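Local coordinates for collagen alpha-1(XV) chain (Homo sapiens, PDB 3N3F), which forms the trimerization domain of a multiplexin collagen, bringing three copies together and so probably driving chain association and the start of triple-helix folding, at residues Ala5-Asp10 / Tyr26-Thr31; His17-Gly22 / Phe34-Asp39. One frame throughout, in Å; residues are numbered along the deposited sequence.

Contact 1: residues Ala5-Asp10 / Tyr26-Thr31; sequences AFSNMD and YLRDST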
ATOM      1  N   ALA A   5      -6.262  -6.479  -9.685  1.00 17.39           N
ATOM      2  CA  ALA A   5      -5.837  -5.583 -10.753  1.00 16.19           C
ATOM      3  C   ALA A   5      -6.831  -5.423 -11.897  1.00 17.51           C
ATOM      4  O   ALA A   5      -7.761  -6.208 -12.052  1.00 16.43           O
ATOM      5  CB  ALA A   5      -4.497  -6.057 -11.306  1.00 20.60           C
ATOM      6  N   PHE A   6      -6.609  -4.383 -12.694  1.00 16.22           N
ATOM      7  CA  PHE A   6      -7.433  -4.090 -13.860  1.00 16.23           C
ATOM      8  C   PHE A   6      -6.467  -3.630 -14.943  1.00 17.06           C
ATOM      9  O   PHE A   6      -5.350  -3.215 -14.641  1.00 15.90           O
ATOM     10  CB  PHE A   6      -8.435  -2.974 -13.550  1.00 14.03           C
ATOM     11  CG  PHE A   6      -9.494  -3.365 -12.554  1.00 15.39           C
ATOM     12  CD1 PHE A   6     -10.609  -4.096 -12.952  1.00 16.08           C
ATOM     13  CD2 PHE A   6      -9.362  -3.021 -11.210  1.00 15.57           C
ATOM     14  CE1 PHE A   6     -11.580  -4.479 -12.023  1.00 16.35           C
ATOM     15  CE2 PHE A   6     -10.324  -3.400 -10.276  1.00 16.25           C
ATOM     16  CZ  PHE A   6     -11.436  -4.131 -10.684  1.00 15.90           C
ATOM     17  N   SER A   7      -6.885  -3.707 -16.200  1.00 17.59           N
ATOM     18  CA  SER A   7      -6.021  -3.273 -17.287  1.00 20.13           C
ATOM     19  C   SER A   7      -5.718  -1.793 -17.114  1.00 19.73           C
ATOM     20  O   SER A   7      -4.563  -1.371 -17.181  1.00 19.68           O
ATOM     21  CB  SER A   7      -6.696  -3.504 -18.641  1.00 37.77           C
ATOM     22  OG  SER A   7      -6.824  -4.886 -18.929  1.00 43.48           O
ATOM     23  N   ASN A   8      -6.767  -1.014 -16.868  1.00 14.91           N
ATOM     24  CA  ASN A   8      -6.633   0.428 -16.698  1.00 14.40           C
ATOM     25  C   ASN A   8      -7.680   1.007 -15.747  1.00 14.12           C
ATOM     26  O   ASN A   8      -8.532   0.285 -15.223  1.00  8.63           O
ATOM     27  CB  ASN A   8      -6.733   1.113 -18.057  1.00 23.15           C
ATOM     28  CG  ASN A   8      -7.869   0.571 -18.889  1.00 22.87           C
ATOM     29  OD1 ASN A   8      -7.660   0.107 -20.007  1.00 29.10           O
ATOM     30  ND2 ASN A   8      -9.081   0.618 -18.347  1.00 21.12           N
ATOM     31  N   MET A   9      -7.614   2.320 -15.542  1.00 14.78           N
ATOM     32  CA  MET A   9      -8.522   2.995 -14.629  1.00 15.63           C
ATOM     33  C   MET A   9      -9.994   2.830 -14.973  1.00 14.32           C
ATOM     34  O   MET A   9     -10.812   2.588 -14.090  1.00 14.16           O
ATOM     35  CB  MET A   9      -8.195   4.486 -14.550  1.00 18.76           C
ATOM     36  CG  MET A   9      -8.964   5.200 -13.451  1.00 22.03           C
ATOM     37  SD  MET A   9      -8.692   6.976 -13.416  1.00 25.69           S
ATOM     38  CE  MET A   9      -6.984   7.046 -12.985  1.00 28.62           C
ATOM     39  N   ASP A  10     -10.338   2.959 -16.248  1.00 12.78           N
ATOM     40  CA  ASP A  10     -11.734   2.831 -16.648  1.00 15.75           C
ATOM     41  C   ASP A  10     -12.321   1.460 -16.340  1.00 15.48           C
ATOM     42  O   ASP A  10     -13.479   1.354 -15.925  1.00 16.48           O
ATOM     43  CB  ASP A  10     -11.888   3.178 -18.127  1.00 27.88           C
ATOM     44  CG  ASP A  10     -11.723   4.663 -18.378  1.00 32.98           C
ATOM     45  OD1 ASP A  10     -12.476   5.444 -17.758  1.00 35.11           O
ATOM     46  OD2 ASP A  10     -10.846   5.053 -19.175  1.00 34.43           O
ATOM     47  N   TYR A  26      -4.190  -2.620  -8.549  1.00 12.31           N
ATOM     48  CA  TYR A  26      -3.070  -2.358  -9.442  1.00 14.34           C
ATOM     49  C   TYR A  26      -3.573  -2.156 -10.863  1.00 15.61           C
ATOM     50  O   TYR A  26      -4.400  -2.925 -11.349  1.00 18.65           O
ATOM     51  CB  TYR A  26      -2.098  -3.540  -9.395  1.00 12.63           C
ATOM     52  CG  TYR A  26      -0.893  -3.455 -10.316  1.00 16.41           C
ATOM     53  CD1 TYR A  26      -0.021  -2.369 -10.264  1.00 13.60           C
ATOM     54  CD2 TYR A  26      -0.568  -4.518 -11.159  1.00 15.16           C
ATOM     55  CE1 TYR A  26       1.154  -2.351 -11.017  1.00 17.22           C
ATOM     56  CE2 TYR A  26       0.604  -4.510 -11.917  1.00 17.66           C
ATOM     57  CZ  TYR A  26       1.461  -3.425 -11.836  1.00 18.48           C
ATOM     58  OH  TYR A  26       2.640  -3.431 -12.540  1.00 19.05           O
ATOM     59  N   LEU A  27      -3.096  -1.107 -11.523  1.00 15.39           N
ATOM     60  CA  LEU A  27      -3.485  -0.855 -12.904  1.00 17.38           C
ATOM     61  C   LEU A  27      -2.299  -1.277 -13.759  1.00 19.00           C
ATOM     62  O   LEU A  27      -1.266  -0.608 -13.781  1.00 19.03           O
ATOM     63  CB  LEU A  27      -3.813   0.625 -13.118  1.00 20.06           C
ATOM     64  CG  LEU A  27      -4.943   1.178 -12.241  1.00 18.20           C
ATOM     65  CD1 LEU A  27      -5.332   2.559 -12.742  1.00 19.63           C
ATOM     66  CD2 LEU A  27      -6.155   0.249 -12.289  1.00 19.70           C
ATOM     67  N   ARG A  28      -2.454  -2.407 -14.445  1.00 21.80           N
ATOM     68  CA  ARG A  28      -1.396  -2.970 -15.274  1.00 25.15           C
ATOM     69  C   ARG A  28      -0.811  -2.023 -16.313  1.00 24.93           C
ATOM     70  O   ARG A  28       0.407  -1.894 -16.421  1.00 25.91           O
ATOM     71  CB  ARG A  28      -1.894  -4.252 -15.963  1.00 24.54           C
ATOM     72  CG  ARG A  28      -2.301  -5.364 -14.993  1.00 24.78           C
ATOM     73  CD  ARG A  28      -2.486  -6.699 -15.706  1.00 25.99           C
ATOM     74  NE  ARG A  28      -3.534  -6.656 -16.724  1.00 28.15           N
ATOM     75  CZ  ARG A  28      -4.824  -6.892 -16.496  1.00 29.58           C
ATOM     76  NH1 ARG A  28      -5.251  -7.197 -15.276  1.00 29.06           N
ATOM     77  NH2 ARG A  28      -5.693  -6.814 -17.495  1.00 30.04           N
ATOM     78  N   ASP A  29      -1.674  -1.351 -17.065  1.00 28.90           N
ATOM     79  CA  ASP A  29      -1.225  -0.435 -18.108  1.00 30.23           C
ATOM     80  C   ASP A  29      -0.371   0.742 -17.643  1.00 28.84           C
ATOM     81  O   ASP A  29       0.639   1.060 -18.271  1.00 30.42           O
ATOM     82  CB  ASP A  29      -2.432   0.080 -18.898  1.00 36.89           C
ATOM     83  CG  ASP A  29      -2.998  -0.967 -19.842  1.00 41.65           C
ATOM     84  OD1 ASP A  29      -3.166  -2.133 -19.421  1.00 42.24           O
ATOM     85  OD2 ASP A  29      -3.284  -0.623 -21.010  1.00 45.05           O
ATOM     86  N   SER A  30      -0.763   1.387 -16.549  1.00 20.06           N
ATOM     87  CA  SER A  30      -0.020   2.534 -16.044  1.00 17.70           C
ATOM     88  C   SER A  30       0.856   2.215 -14.825  1.00 18.04           C
ATOM     89  O   SER A  30       1.548   3.092 -14.308  1.00 17.86           O
ATOM     90  CB  SER A  30      -0.996   3.657 -15.692  1.00 24.17           C
ATOM     91  OG  SER A  30      -1.948   3.225 -14.736  1.00 24.00           O
ATOM     92  N   THR A  31       0.831   0.961 -14.387  1.00 17.45           N
ATOM     93  CA  THR A  31       1.594   0.519 -13.226  1.00 17.81           C
ATOM     94  C   THR A  31       1.349   1.461 -12.050  1.00 18.14           C
ATOM     95  O   THR A  31       2.282   1.908 -11.382  1.00 17.30           O
ATOM     96  CB  THR A  31       3.120   0.432 -13.519  1.00 21.64           C
ATOM     97  OG1 THR A  31       3.668   1.741 -13.702  1.00 20.64           O
ATOM     98  CG2 THR A  31       3.370  -0.398 -14.770  1.00 24.16           C
TER
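L27 reaches segment 5-10 because its CG stands anti to its own carbonyl carbon (chi1 -59°) and CD1 then runs on anti to CA (chi2 -169°). CD1 comes to lie 3.9 Å from CB of M9 and 3.6 Å from M9 N, at the start of the helix, while CD2 fans out to sit 4.1 Å from CB of F6. With L27 replaced by an alanine, CB of F6 and CB of M9 would probably face a gap where the two methyls had been, and the first turn of the helix would be less firmly set against the strand.

The backbones pair in parallel, A5 with Y26 and F6 with L27. F6 N donates to Y26 O at 3.0 Å, and R28 N donates to F6 O, also at 3.0 Å. The pairing carries on past the strand ends, where D29 N binds S7 O at 2.9 Å. One face of the R28 guanidinium lies over the F6-S7 peptide, S7 N 3.4 Å above the plane and offset toward the rim. On the A5 side of the sheet, CB of A5 rests at the edge of the Y26 ring.

This is the parallel pairing of a beta-alpha-beta unit: strand 3-6, helix 9-13, strand 23-27. M9 and L27 face strand 32-37, while the F6 side chain packs against D11 and M12 of helix 9-13.

Contact 2: residues His17-Gly22 / Phe34-Asp39; sequences HLVIEG and FIRVRD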
ATOM      1  N   HIS A  17     -18.114  -2.825  -7.686  1.00 22.61           N
ATOM      2  CA  HIS A  17     -18.736  -3.850  -6.858  1.00 24.06           C
ATOM      3  C   HIS A  17     -18.011  -5.188  -6.854  1.00 23.87           C
ATOM      4  O   HIS A  17     -18.419  -6.120  -6.160  1.00 23.64           O
ATOM      5  CB  HIS A  17     -20.193  -4.038  -7.273  1.00 40.95           C
ATOM      6  CG  HIS A  17     -21.015  -2.796  -7.128  1.00 44.42           C
ATOM      7  ND1 HIS A  17     -21.066  -2.074  -5.955  1.00 47.07           N
ATOM      8  CD2 HIS A  17     -21.800  -2.136  -8.012  1.00 47.08           C
ATOM      9  CE1 HIS A  17     -21.846  -1.021  -6.123  1.00 49.66           C
ATOM     10  NE2 HIS A  17     -22.304  -1.035  -7.362  1.00 50.82           N
ATOM     11  N   LEU A  18     -16.933  -5.286  -7.625  1.00 22.26           N
ATOM     12  CA  LEU A  18     -16.152  -6.515  -7.664  1.00 22.01           C
ATOM     13  C   LEU A  18     -14.977  -6.402  -6.700  1.00 20.69           C
ATOM     14  O   LEU A  18     -14.252  -7.367  -6.478  1.00 21.63           O
ATOM     15  CB  LEU A  18     -15.628  -6.789  -9.079  1.00 21.78           C
ATOM     16  CG  LEU A  18     -16.659  -7.111 -10.163  1.00 21.78           C
ATOM     17  CD1 LEU A  18     -15.945  -7.438 -11.467  1.00 22.82           C
ATOM     18  CD2 LEU A  18     -17.515  -8.284  -9.721  1.00 22.66           C
ATOM     19  N   VAL A  19     -14.794  -5.219  -6.124  1.00 20.19           N
ATOM     20  CA  VAL A  19     -13.695  -4.997  -5.193  1.00 17.42           C
ATOM     21  C   VAL A  19     -14.203  -4.574  -3.824  1.00 19.08           C
ATOM     22  O   VAL A  19     -14.939  -3.595  -3.706  1.00 17.27           O
ATOM     23  CB  VAL A  19     -12.732  -3.908  -5.708  1.00 19.33           C
ATOM     24  CG1 VAL A  19     -11.493  -3.853  -4.822  1.00 17.43           C
ATOM     25  CG2 VAL A  19     -12.350  -4.181  -7.158  1.00 18.22           C
ATOM     26  N   ILE A  20     -13.798  -5.307  -2.792  1.00 18.02           N
ATOM     27  CA  ILE A  20     -14.218  -4.999  -1.431  1.00 19.65           C
ATOM     28  C   ILE A  20     -13.426  -3.822  -0.878  1.00 20.29           C
ATOM     29  O   ILE A  20     -12.234  -3.678  -1.144  1.00 19.34           O
ATOM     30  CB  ILE A  20     -14.013  -6.205  -0.479  1.00 32.60           C
ATOM     31  CG1 ILE A  20     -14.816  -7.413  -0.973  1.00 33.00           C
ATOM     32  CG2 ILE A  20     -14.454  -5.834   0.937  1.00 32.67           C
ATOM     33  CD1 ILE A  20     -16.314  -7.215  -0.925  1.00 36.62           C
ATOM     34  N   GLU A  21     -14.105  -2.976  -0.115  1.00 22.01           N
ATOM     35  CA  GLU A  21     -13.473  -1.823   0.505  1.00 23.81           C
ATOM     36  C   GLU A  21     -12.214  -2.281   1.243  1.00 24.30           C
ATOM     37  O   GLU A  21     -12.191  -3.363   1.827  1.00 22.91           O
ATOM     38  CB  GLU A  21     -14.472  -1.175   1.472  1.00 32.90           C
ATOM     39  CG  GLU A  21     -13.878  -0.314   2.570  1.00 34.35           C
ATOM     40  CD  GLU A  21     -14.954   0.372   3.400  1.00 35.28           C
ATOM     41  OE1 GLU A  21     -15.978  -0.275   3.706  1.00 35.47           O
ATOM     42  OE2 GLU A  21     -14.776   1.554   3.752  1.00 35.46           O
ATOM     43  N   GLY A  22     -11.164  -1.469   1.195  1.00 32.99           N
ATOM     44  CA  GLY A  22      -9.925  -1.823   1.868  1.00 31.65           C
ATOM     45  C   GLY A  22      -9.002  -2.723   1.066  1.00 31.08           C
ATOM     46  O   GLY A  22      -8.061  -3.292   1.618  1.00 32.43           O
ATOM     47  N   PHE A  34      -4.309   1.984  -6.652  1.00 14.44           N
ATOM     48  CA  PHE A  34      -5.455   2.657  -6.056  1.00 15.20           C
ATOM     49  C   PHE A  34      -5.908   1.791  -4.896  1.00 13.96           C
ATOM     50  O   PHE A  34      -5.481   0.647  -4.767  1.00 12.99           O
ATOM     51  CB  PHE A  34      -6.601   2.775  -7.063  1.00 17.09           C
ATOM     52  CG  PHE A  34      -6.423   3.882  -8.053  1.00 19.37           C
ATOM     53  CD1 PHE A  34      -6.987   5.133  -7.820  1.00 18.71           C
ATOM     54  CD2 PHE A  34      -5.680   3.685  -9.212  1.00 18.40           C
ATOM     55  CE1 PHE A  34      -6.813   6.169  -8.731  1.00 20.01           C
ATOM     56  CE2 PHE A  34      -5.500   4.715 -10.127  1.00 18.58           C
ATOM     57  CZ  PHE A  34      -6.068   5.959  -9.887  1.00 21.02           C
ATOM     58  N   ILE A  35      -6.748   2.347  -4.038  1.00 12.28           N
ATOM     59  CA  ILE A  35      -7.274   1.592  -2.917  1.00 13.03           C
ATOM     60  C   ILE A  35      -8.781   1.761  -2.957  1.00 12.01           C
ATOM     61  O   ILE A  35      -9.281   2.868  -3.126  1.00 11.86           O
ATOM     62  CB  ILE A  35      -6.755   2.118  -1.568  1.00 29.27           C
ATOM     63  CG1 ILE A  35      -7.037   3.615  -1.457  1.00 30.83           C
ATOM     64  CG2 ILE A  35      -5.272   1.842  -1.440  1.00 28.99           C
ATOM     65  CD1 ILE A  35      -6.960   4.140  -0.055  1.00 38.10           C
ATOM     66  N   ARG A  36      -9.494   0.654  -2.824  1.00 12.33           N
ATOM     67  CA  ARG A  36     -10.945   0.668  -2.826  1.00 14.93           C
ATOM     68  C   ARG A  36     -11.379   1.089  -1.419  1.00 16.27           C
ATOM     69  O   ARG A  36     -11.025   0.438  -0.438  1.00 14.51           O
ATOM     70  CB  ARG A  36     -11.467  -0.738  -3.133  1.00 20.33           C
ATOM     71  CG  ARG A  36     -12.603  -0.804  -4.130  1.00 27.26           C
ATOM     72  CD  ARG A  36     -13.731   0.090  -3.723  1.00 27.26           C
ATOM     73  NE  ARG A  36     -15.015  -0.345  -4.254  1.00 26.62           N
ATOM     74  CZ  ARG A  36     -16.163   0.239  -3.933  1.00 27.56           C
ATOM     75  NH1 ARG A  36     -16.157   1.266  -3.098  1.00 26.05           N
ATOM     76  NH2 ARG A  36     -17.309  -0.210  -4.424  1.00 28.67           N
ATOM     77  N   VAL A  37     -12.118   2.185  -1.315  1.00 17.19           N
ATOM     78  CA  VAL A  37     -12.580   2.643  -0.008  1.00 20.57           C
ATOM     79  C   VAL A  37     -14.086   2.850  -0.015  1.00 22.82           C
ATOM     80  O   VAL A  37     -14.766   2.528  -0.985  1.00 23.51           O
ATOM     81  CB  VAL A  37     -11.907   3.968   0.413  1.00 17.89           C
ATOM     82  CG1 VAL A  37     -10.400   3.792   0.451  1.00 20.08           C
ATOM     83  CG2 VAL A  37     -12.297   5.081  -0.538  1.00 19.81           C
ATOM     84  N   ARG A  38     -14.604   3.385   1.079  1.00 27.41           N
ATOM     85  CA  ARG A  38     -16.032   3.632   1.184  1.00 30.42           C
ATOM     86  C   ARG A  38     -16.471   4.680   0.162  1.00 28.81           C
ATOM     87  O   ARG A  38     -15.978   5.811   0.162  1.00 29.43           O
ATOM     88  CB  ARG A  38     -16.370   4.106   2.598  1.00 38.28           C
ATOM     89  CG  ARG A  38     -17.837   4.403   2.842  1.00 44.49           C
ATOM     90  CD  ARG A  38     -18.024   4.904   4.265  1.00 49.51           C
ATOM     91  NE  ARG A  38     -17.185   6.070   4.531  1.00 53.88           N
ATOM     92  CZ  ARG A  38     -16.933   6.553   5.743  1.00 56.70           C
ATOM     93  NH1 ARG A  38     -17.452   5.972   6.816  1.00 58.49           N
ATOM     94  NH2 ARG A  38     -16.157   7.621   5.883  1.00 58.88           N
ATOM     95  N   ASP A  39     -17.394   4.280  -0.709  1.00 23.96           N
ATOM     96  CA  ASP A  39     -17.954   5.141  -1.746  1.00 23.15           C
ATOM     97  C   ASP A  39     -17.019   5.516  -2.889  1.00 22.05           C
ATOM     98  O   ASP A  39     -17.248   6.506  -3.583  1.00 21.70           O
ATOM     99  CB  ASP A  39     -18.528   6.414  -1.118  1.00 44.89           C
ATOM    100  CG  ASP A  39     -19.542   6.116  -0.030  1.00 46.53           C
ATOM    101  OD1 ASP A  39     -20.448   5.291  -0.270  1.00 47.92           O
ATOM    102  OD2 ASP A  39     -19.434   6.710   1.062  1.00 49.98           O
TER
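The backbone of G22 meets that of R36 where the loop closes on the strand, with G22 N donating to R36 O and CA of E21 4.6 Å from CA of V37. The modelled G22 N to R36 O distance, 2.5 Å, is shorter than such a bond normally is, so its exact length is doubtful. This is the last part of the crossover in a beta-alpha-beta unit: the loop after helix 9-13 swings beside strand 32-37 just before it enters strand 23-27, which runs antiparallel to that strand. G22 has a positive phi (85°), and a side chain here would collide with the carbonyl oxygen of E21, which accounts for a glycine at this position.

The main side-chain meeting is V19 against the buried R36. The two cross obliquely, CG1 of V19 touching CG of R36 at 3.3 Å, which is tight for two carbons. The first torsion of R36 sits off a staggered position, and a bend at chi2 (-53°) then turns CD past the V19 carbonyl.

The side chains of E21 and R38 run alongside each other in the same direction. OE2 of E21 is 3.2 Å from CB of R38 and bonds to the Y26 hydroxyl of the third subunit, while R38 NH2 binds D29 O of that same subunit.

The R36 guanidinium makes a cation-pi contact with W41, and its NH2 donates to A16 O. Its NH1 folds back on the next residue, donating to V37 O at 2.8 Å, with that oxygen near the guanidinium plane.

How the contacts relate
Contacts 1 and 2 have centres about 15 Å apart, on opposite sides of the chain's centre, yet their segments touch: F34, in segment 34-39, has its CE2 3.4 Å from CD1 of L27, and its CZ 3.4 Å from CE of M9. F6 makes the second bridge, its CZ 3.6 Å from CG2 of V19. Strands 23-27 and 32-37, neighbours in the sheet, join the two sites through the backbone as well. Across the trimer the relation repeats from chain to chain: Y26 and D29 of contact 1 dock on E21 and R38 of contact 2 in the second subunit, so both sites belong to the trimer interface.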